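PDB 3GG9: d-3-phosphoglycerate dehydrogenase oxidoreductase protein from Ralstonia solanacearum, which probably oxidises D-3-phosphoglycerate with NAD, as a member of the D-isomer specific 2-hydroxyacid dehydrogenase family. Local coordinates for the interface of chains A and B. Residues are numbered along the deposited sequence; one frame, centred on the assembly and turned at random. Chains: chain A/B, d-3-phosphoglycerate dehydrogenase oxidoreductase protein.

Contact 1: the interface of chains A and B. Residues chain A 278, 281, 283, 290, 297-300; chain B 129-130, 133, 138.
Chain A offers mostly irregular backbone, extended at A:Phe278, A:Glu281 and A:Ile283 and passing from strand 295-297 into A:Pro299 (phi -87°, psi 68°), whereas chain B brings the end of helix 126-134 and the loop after it. In this part of the two-fold dehydrogenase interface B:Trp138 is the wedge: with CG anti to its backbone N (chi1 177°), the indole slides between two walls of chain A. On one face, toward the rim, lies the backbone N of A:Ile283, 3.3 Å from CE3 of B:Trp138; on the opposite face the rigid A:Pro299 lays CB over the six-membered ring, 3.6 Å from its centroid, a CH-pi contact. The indole also packs against CG of A:Glu281 and CB of A:His300, the catalytic histidine and its paired glutamate, so the partner chain buttresses the active-site pair. The carboxylate of A:Glu281 accepts from A:Phe278 N at OE2 through the anti lone pair, and from ND1 of A:His300 at OE1 (2.6 Å) through the syn lone pair, in the imidazole plane; it may raise the imidazole pKa and would orient the catalytic histidine. B:Leu133, CG anti to N, splays CD1 and CD2 over A:Leu290 and the carbonyl O atoms of A:Ile283 and A:Cys297, a site that a branched aliphatic tip fills. Beside it, a water joins the carbonyl O of A:Cys297 (2.6 Å) to the carbonyl O of B:Val130 (2.9 Å).

Contact 2: the interface of chains A and B. Residues chain A 116, 178, 181-182; chain B 120, 178, 181-182.
Two Tyr-Phe stacks, related by the molecular two-fold, join the ends of helices 170-181 in this dimer of a D-isomer specific 2-hydroxyacid dehydrogenase; each helix begins at the glycine-rich Rossmann loop (Gly-Tyr-Gly-Lys-Ile-Gly) that binds the dinucleotide, and its far end makes the dimer contact. The phenol ring of A:Tyr178 lies face to face with the ring of B:Phe182, centroids 3.9 Å apart and planes tilted by 12°. CE1 of B:Phe182 sits over the centre of the tyrosine ring, whereas CE2 of A:Tyr178 falls nearer the rim of the phenylalanine, so the stack is offset. The twin pair, A:Phe182 on B:Tyr178, repeats this with planes 9° apart. Flat aromatic rings suit the place because they cover each other broadly, although the two side chains arrive at about a right angle. Between the stacks the two phenylalanines meet edge to edge, CE2 of A:Phe182 to CE2 of B:Phe182 at 4.0 Å. Beside the stacks, on the two-fold, the methyl groups of A:Ala181 and B:Ala181 meet tip to tip, CB to CB 3.4 Å, tighter than usual; alanine is small enough for the helix ends to come this close.

Each tyrosine hydroxyl reaches past the partner ring to a water. OH of A:Tyr178 lies 2.9 Å from a water that also contacts the carbonyl O of B:Phe182, and OH of B:Tyr178 is linked likewise to the carbonyl O of A:Phe182. Tyrosine thus stacks while its polar tip is met by water.

Further out, A:Trp116 of helix 109-123 supports the first stack. Its indole, set by CG anti to the backbone N (chi1 -153°), receives CB of A:Tyr178 over the centre of one face and brings CD1 to CZ of B:Phe182 at 3.5 Å, crossing at about a right angle. At the indole edge, in plane, lies the sulfur SD of B:Met120, 3.7 Å from CD1 of A:Trp116; the methionine, bent at chi3, turns its flexible thioether to that edge.

Contact 1: the interface of chains A and B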
ATOM      1  N   PHE A 278       8.484 -15.600   6.784  1.00 23.63           N
ATOM      2  CA  PHE A 278       8.563 -16.220   8.105  1.00 26.90           C
ATOM      3  C   PHE A 278       9.535 -17.403   8.088  1.00 31.36           C
ATOM      4  O   PHE A 278       9.783 -17.978   7.028  1.00 33.69           O
ATOM      5  CB  PHE A 278       7.183 -16.723   8.510  1.00 25.77           C
ATOM      6  CG  PHE A 278       6.168 -15.632   8.721  1.00 33.79           C
ATOM      7  CD1 PHE A 278       5.904 -15.150  10.008  1.00 34.70           C
ATOM      8  CD2 PHE A 278       5.459 -15.098   7.645  1.00 33.34           C
ATOM      9  CE1 PHE A 278       4.958 -14.157  10.217  1.00 34.62           C
ATOM     10  CE2 PHE A 278       4.516 -14.083   7.837  1.00 38.16           C
ATOM     11  CZ  PHE A 278       4.250 -13.628   9.128  1.00 36.59           C
ATOM     12  N   GLU A 281       6.767 -21.634   7.065  1.00 25.61           N
ATOM     13  CA  GLU A 281       5.634 -21.303   6.217  1.00 28.59           C
ATOM     14  C   GLU A 281       5.071 -22.647   5.736  1.00 29.89           C
ATOM     15  O   GLU A 281       5.842 -23.577   5.506  1.00 31.10           O
ATOM     16  CB  GLU A 281       6.086 -20.418   5.034  1.00 23.72           C
ATOM     17  CG  GLU A 281       6.533 -18.988   5.450  1.00 23.23           C
ATOM     18  CD  GLU A 281       7.228 -18.207   4.331  1.00 32.11           C
ATOM     19  OE1 GLU A 281       7.184 -18.643   3.175  1.00 30.56           O
ATOM     20  OE2 GLU A 281       7.823 -17.152   4.607  1.00 33.06           O
ATOM     21  N   ILE A 283       1.903 -20.439   7.731  1.00 31.79           N
ATOM     22  CA  ILE A 283       1.470 -20.096   9.080  1.00 33.89           C
ATOM     23  C   ILE A 283      -0.048 -20.317   9.120  1.00 34.43           C
ATOM     24  O   ILE A 283      -0.808 -19.511   8.569  1.00 37.10           O
ATOM     25  CB  ILE A 283       1.817 -18.610   9.410  1.00 30.22           C
ATOM     26  CG1 ILE A 283       3.334 -18.352   9.338  1.00 30.80           C
ATOM     27  CG2 ILE A 283       1.244 -18.188  10.773  1.00 31.45           C
ATOM     28  CD1 ILE A 283       4.089 -18.754  10.588  1.00 46.05           C
ATOM     29  N   LEU A 290       1.651 -11.614  14.277  1.00 29.21           N
ATOM     30  CA  LEU A 290       0.294 -11.398  13.782  1.00 32.78           C
ATOM     31  C   LEU A 290      -0.588 -10.769  14.845  1.00 32.87           C
ATOM     32  O   LEU A 290      -1.592 -10.148  14.526  1.00 36.66           O
ATOM     33  CB  LEU A 290      -0.338 -12.708  13.263  1.00 29.21           C
ATOM     34  CG  LEU A 290       0.314 -13.475  12.104  1.00 25.00           C
ATOM     35  CD1 LEU A 290      -0.553 -14.630  11.620  1.00 24.15           C
ATOM     36  CD2 LEU A 290       0.577 -12.547  10.965  1.00 33.13           C
ATOM     37  N   CYS A 297       1.916  -8.041   8.495  1.00 24.08           N
ATOM     38  CA  CYS A 297       2.453  -9.296   7.945  1.00 21.55           C
ATOM     39  C   CYS A 297       1.610  -9.766   6.792  1.00 26.84           C
ATOM     40  O   CYS A 297       0.380  -9.902   6.926  1.00 23.31           O
ATOM     41  CB  CYS A 297       2.446 -10.395   8.995  1.00 28.29           C
ATOM     42  SG  CYS A 297       3.259  -9.998  10.537  1.00 33.45           S
ATOM     43  N   THR A 298       2.267 -10.000   5.655  1.00 20.42           N
ATOM     44  CA  THR A 298       1.634 -10.619   4.513  1.00 16.77           C
ATOM     45  C   THR A 298       2.221 -12.001   4.322  1.00 17.82           C
ATOM     46  O   THR A 298       3.376 -12.265   4.721  1.00 24.78           O
ATOM     47  CB  THR A 298       1.901  -9.791   3.235  1.00 19.01           C
ATOM     48  OG1 THR A 298       3.296  -9.513   3.198  1.00 24.38           O
ATOM     49  CG2 THR A 298       1.118  -8.505   3.296  1.00 19.72           C
ATOM     50  N   PRO A 299       1.437 -12.908   3.707  1.00 17.64           N
ATOM     51  CA  PRO A 299       1.849 -14.301   3.625  1.00 24.29           C
ATOM     52  C   PRO A 299       2.729 -14.652   2.427  1.00 19.34           C
ATOM     53  O   PRO A 299       2.307 -15.388   1.531  1.00 23.68           O
ATOM     54  CB  PRO A 299       0.503 -15.042   3.562  1.00 24.61           C
ATOM     55  CG  PRO A 299      -0.368 -14.091   2.813  1.00 26.53           C
ATOM     56  CD  PRO A 299       0.073 -12.707   3.190  1.00 16.93           C
ATOM     57  N   HIS A 300       3.940 -14.125   2.427  1.00 23.03           N
ATOM     58  CA  HIS A 300       4.932 -14.429   1.414  1.00 21.52           C
ATOM     59  C   HIS A 300       4.384 -14.281   0.001  1.00 20.71           C
ATOM     60  O   HIS A 300       4.435 -15.234  -0.787  1.00 23.06           O
ATOM     61  CB  HIS A 300       5.579 -15.803   1.627  1.00 19.62           C
ATOM     62  CG  HIS A 300       6.940 -15.920   1.010  1.00 25.99           C
ATOM     63  ND1 HIS A 300       7.828 -16.918   1.336  1.00 28.25           N
ATOM     64  CD2 HIS A 300       7.564 -15.147   0.089  1.00 24.42           C
ATOM     65  CE1 HIS A 300       8.943 -16.754   0.642  1.00 28.70           C
ATOM     66  NE2 HIS A 300       8.800 -15.696  -0.135  1.00 24.70           N
TER
ATOM     67  N   TYR B 129      -5.219 -10.004   2.032  1.00 21.86           N
ATOM     68  CA  TYR B 129      -4.219 -11.014   2.422  1.00 20.59           C
ATOM     69  C   TYR B 129      -3.873 -10.896   3.904  1.00 25.50           C
ATOM     70  O   TYR B 129      -3.743 -11.904   4.584  1.00 25.32           O
ATOM     71  CB  TYR B 129      -2.948 -10.895   1.596  1.00 23.09           C
ATOM     72  CG  TYR B 129      -2.917 -11.636   0.278  1.00 20.32           C
ATOM     73  CD1 TYR B 129      -3.060 -13.020   0.219  1.00 20.09           C
ATOM     74  CD2 TYR B 129      -2.712 -10.933  -0.922  1.00 20.04           C
ATOM     75  CE1 TYR B 129      -3.005 -13.692  -0.990  1.00 21.18           C
ATOM     76  CE2 TYR B 129      -2.668 -11.594  -2.134  1.00 18.63           C
ATOM     77  CZ  TYR B 129      -2.808 -12.956  -2.172  1.00 21.67           C
ATOM     78  OH  TYR B 129      -2.710 -13.585  -3.386  1.00 21.66           O
ATOM     79  N   VAL B 130      -3.713  -9.662   4.387  1.00 26.86           N
ATOM     80  CA  VAL B 130      -3.368  -9.391   5.800  1.00 22.60           C
ATOM     81  C   VAL B 130      -4.450  -9.901   6.764  1.00 27.82           C
ATOM     82  O   VAL B 130      -4.135 -10.559   7.748  1.00 24.86           O
ATOM     83  CB  VAL B 130      -3.070  -7.858   6.017  1.00 24.52           C
ATOM     84  CG1 VAL B 130      -3.067  -7.466   7.491  1.00 21.63           C
ATOM     85  CG2 VAL B 130      -1.740  -7.474   5.391  1.00 19.14           C
ATOM     86  N   LEU B 133      -4.709 -13.749   6.737  1.00 26.02           N
ATOM     87  CA  LEU B 133      -3.587 -14.357   7.462  1.00 26.94           C
ATOM     88  C   LEU B 133      -3.842 -14.289   8.966  1.00 30.41           C
ATOM     89  O   LEU B 133      -3.643 -15.290   9.667  1.00 30.10           O
ATOM     90  CB  LEU B 133      -2.216 -13.743   7.083  1.00 24.97           C
ATOM     91  CG  LEU B 133      -0.964 -14.226   7.867  1.00 29.32           C
ATOM     92  CD1 LEU B 133      -0.748 -15.748   7.928  1.00 29.82           C
ATOM     93  CD2 LEU B 133       0.318 -13.572   7.391  1.00 21.68           C
ATOM     94  N   TRP B 138      -3.710 -19.021   5.016  1.00 28.84           N
ATOM     95  CA  TRP B 138      -2.423 -18.698   4.467  1.00 29.53           C
ATOM     96  C   TRP B 138      -2.559 -18.425   2.986  1.00 26.72           C
ATOM     97  O   TRP B 138      -2.952 -19.306   2.208  1.00 27.79           O
ATOM     98  CB  TRP B 138      -1.422 -19.816   4.689  1.00 28.78           C
ATOM     99  CG  TRP B 138      -0.102 -19.529   4.056  1.00 28.50           C
ATOM    100  CD1 TRP B 138       0.344 -19.997   2.856  1.00 28.22           C
ATOM    101  CD2 TRP B 138       0.938 -18.696   4.575  1.00 27.80           C
ATOM    102  NE1 TRP B 138       1.593 -19.525   2.604  1.00 23.71           N
ATOM    103  CE2 TRP B 138       1.991 -18.725   3.642  1.00 26.34           C
ATOM    104  CE3 TRP B 138       1.092 -17.940   5.747  1.00 23.87           C
ATOM    105  CZ2 TRP B 138       3.181 -18.016   3.830  1.00 28.09           C
ATOM    106  CZ3 TRP B 138       2.278 -17.238   5.936  1.00 21.54           C
ATOM    107  CH2 TRP B 138       3.306 -17.285   4.980  1.00 26.84           C
TER
HETATM  108  O   HOH W   1      -1.456 -10.417   8.750  1.00 21.73           O

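Contact 2: the interface of chains A and B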
ATOM      1  N   TRP A 116       7.420  -2.084  -1.837  1.00 19.72           N
ATOM      2  CA  TRP A 116       6.932  -0.713  -1.782  1.00 21.90           C
ATOM      3  C   TRP A 116       5.485  -0.606  -1.361  1.00 12.79           C
ATOM      4  O   TRP A 116       5.115   0.341  -0.688  1.00 21.44           O
ATOM      5  CB  TRP A 116       7.106  -0.005  -3.148  1.00 17.07           C
ATOM      6  CG  TRP A 116       7.235   1.461  -2.911  1.00 22.77           C
ATOM      7  CD1 TRP A 116       6.300   2.416  -3.149  1.00 22.67           C
ATOM      8  CD2 TRP A 116       8.344   2.126  -2.288  1.00 23.26           C
ATOM      9  NE1 TRP A 116       6.778   3.661  -2.754  1.00 23.95           N
ATOM     10  CE2 TRP A 116       8.030   3.498  -2.221  1.00 25.52           C
ATOM     11  CE3 TRP A 116       9.586   1.690  -1.801  1.00 22.13           C
ATOM     12  CZ2 TRP A 116       8.909   4.441  -1.671  1.00 20.37           C
ATOM     13  CZ3 TRP A 116      10.455   2.624  -1.251  1.00 24.09           C
ATOM     14  CH2 TRP A 116      10.120   3.978  -1.198  1.00 19.01           C
ATOM     15  N   TYR A 178      12.410   3.715  -6.423  1.00 25.20           N
ATOM     16  CA  TYR A 178      11.106   4.155  -5.923  1.00 23.61           C
ATOM     17  C   TYR A 178      11.247   5.245  -4.864  1.00 21.78           C
ATOM     18  O   TYR A 178      10.490   6.242  -4.852  1.00 18.35           O
ATOM     19  CB  TYR A 178      10.321   2.966  -5.342  1.00 19.37           C
ATOM     20  CG  TYR A 178      10.045   1.831  -6.308  1.00 20.57           C
ATOM     21  CD1 TYR A 178       9.891   0.538  -5.846  1.00 19.91           C
ATOM     22  CD2 TYR A 178       9.904   2.059  -7.698  1.00 17.22           C
ATOM     23  CE1 TYR A 178       9.614  -0.524  -6.719  1.00 22.16           C
ATOM     24  CE2 TYR A 178       9.649   1.003  -8.573  1.00 20.12           C
ATOM     25  CZ  TYR A 178       9.497  -0.285  -8.075  1.00 28.22           C
ATOM     26  OH  TYR A 178       9.232  -1.336  -8.929  1.00 26.26           O
ATOM     27  N   ALA A 181      12.133   8.508  -6.465  1.00 27.99           N
ATOM     28  CA  ALA A 181      10.964   9.090  -7.130  1.00 25.21           C
ATOM     29  C   ALA A 181       9.921   9.624  -6.152  1.00 26.69           C
ATOM     30  O   ALA A 181       9.147  10.500  -6.498  1.00 26.04           O
ATOM     31  CB  ALA A 181      10.347   8.111  -8.070  1.00 29.00           C
ATOM     32  N   PHE A 182       9.888   9.102  -4.926  1.00 22.31           N
ATOM     33  CA  PHE A 182       9.055   9.711  -3.894  1.00 24.08           C
ATOM     34  C   PHE A 182       9.702  10.896  -3.165  1.00 25.26           C
ATOM     35  O   PHE A 182       9.081  11.487  -2.274  1.00 29.03           O
ATOM     36  CB  PHE A 182       8.518   8.645  -2.893  1.00 19.83           C
ATOM     37  CG  PHE A 182       7.259   7.972  -3.390  1.00 26.42           C
ATOM     38  CD1 PHE A 182       6.015   8.370  -2.910  1.00 32.91           C
ATOM     39  CD2 PHE A 182       7.304   7.003  -4.386  1.00 29.47           C
ATOM     40  CE1 PHE A 182       4.841   7.799  -3.393  1.00 31.86           C
ATOM     41  CE2 PHE A 182       6.102   6.427  -4.887  1.00 24.70           C
ATOM     42  CZ  PHE A 182       4.881   6.836  -4.375  1.00 30.12           C
TER
ATOM     43  N   MET B 120      -1.427   0.717  -4.688  1.00 22.13           N
ATOM     44  CA  MET B 120      -0.558  -0.440  -4.422  1.00 20.66           C
ATOM     45  C   MET B 120      -1.220  -1.475  -3.510  1.00 19.49           C
ATOM     46  O   MET B 120      -1.141  -2.680  -3.804  1.00 19.42           O
ATOM     47  CB  MET B 120       0.804  -0.002  -3.898  1.00 22.56           C
ATOM     48  CG  MET B 120       1.588   0.799  -4.944  1.00 21.14           C
ATOM     49  SD  MET B 120       3.359   0.852  -4.678  1.00 19.39           S
ATOM     50  CE  MET B 120       3.773  -0.714  -5.413  1.00 18.76           C
ATOM     51  N   TYR B 178       4.421   9.200 -10.068  1.00 23.81           N
ATOM     52  CA  TYR B 178       4.589   7.877  -9.461  1.00 22.96           C
ATOM     53  C   TYR B 178       4.336   6.787 -10.499  1.00 17.29           C
ATOM     54  O   TYR B 178       5.072   5.799 -10.574  1.00 17.14           O
ATOM     55  CB  TYR B 178       3.646   7.665  -8.272  1.00 24.46           C
ATOM     56  CG  TYR B 178       3.736   8.690  -7.186  1.00 22.47           C
ATOM     57  CD1 TYR B 178       2.594   9.043  -6.449  1.00 19.81           C
ATOM     58  CD2 TYR B 178       4.948   9.327  -6.887  1.00 22.22           C
ATOM     59  CE1 TYR B 178       2.653   9.997  -5.453  1.00 26.04           C
ATOM     60  CE2 TYR B 178       5.023  10.291  -5.883  1.00 24.68           C
ATOM     61  CZ  TYR B 178       3.866  10.626  -5.179  1.00 27.87           C
ATOM     62  OH  TYR B 178       3.917  11.567  -4.180  1.00 27.13           O
ATOM     63  N   ALA B 181       7.415   6.473 -12.563  1.00 25.54           N
ATOM     64  CA  ALA B 181       8.448   5.817 -11.757  1.00 24.59           C
ATOM     65  C   ALA B 181       8.286   4.308 -11.644  1.00 26.44           C
ATOM     66  O   ALA B 181       9.282   3.592 -11.544  1.00 23.00           O
ATOM     67  CB  ALA B 181       8.517   6.431 -10.380  1.00 21.34           C
ATOM     68  N   PHE B 182       7.049   3.819 -11.679  1.00 24.72           N
ATOM     69  CA  PHE B 182       6.828   2.390 -11.661  1.00 17.00           C
ATOM     70  C   PHE B 182       6.768   1.742 -13.041  1.00 22.48           C
ATOM     71  O   PHE B 182       6.504   0.561 -13.158  1.00 23.50           O
ATOM     72  CB  PHE B 182       5.567   2.079 -10.843  1.00 22.78           C
ATOM     73  CG  PHE B 182       5.829   2.081  -9.373  1.00 22.61           C
ATOM     74  CD1 PHE B 182       6.020   0.879  -8.701  1.00 28.37           C
ATOM     75  CD2 PHE B 182       5.954   3.279  -8.674  1.00 20.01           C
ATOM     76  CE1 PHE B 182       6.314   0.883  -7.329  1.00 21.41           C
ATOM     77  CE2 PHE B 182       6.252   3.286  -7.304  1.00 22.87           C
ATOM     78  CZ  PHE B 182       6.421   2.089  -6.643  1.00 22.78           C
TER
HETATM   79  O   HOH W   2       6.113  11.980  -2.469  1.00 19.84           O
HETATM   80  O   HOH W   3       7.670  -1.251 -11.344  1.00 24.76           O

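The C-alpha centres of contact 1 and contact 2 lie about 24 Å apart in the same interface, with no residue in common. Helix 126-134 of chain B serves contact 1; contact 2 is carried by helix 170-181 of both chains, helix 109-123 of chain B adding a minor edge. Contact 2 sits on the two-fold and holds both halves of its main motif, whereas the twin of contact 1 recurs with the chains exchanged. Together they should resist twisting of the subunits, and contact 1 sets B:Trp138 against the catalytic pair, so dimerisation may help shape each active site. The structure alone does not establish the state in solution.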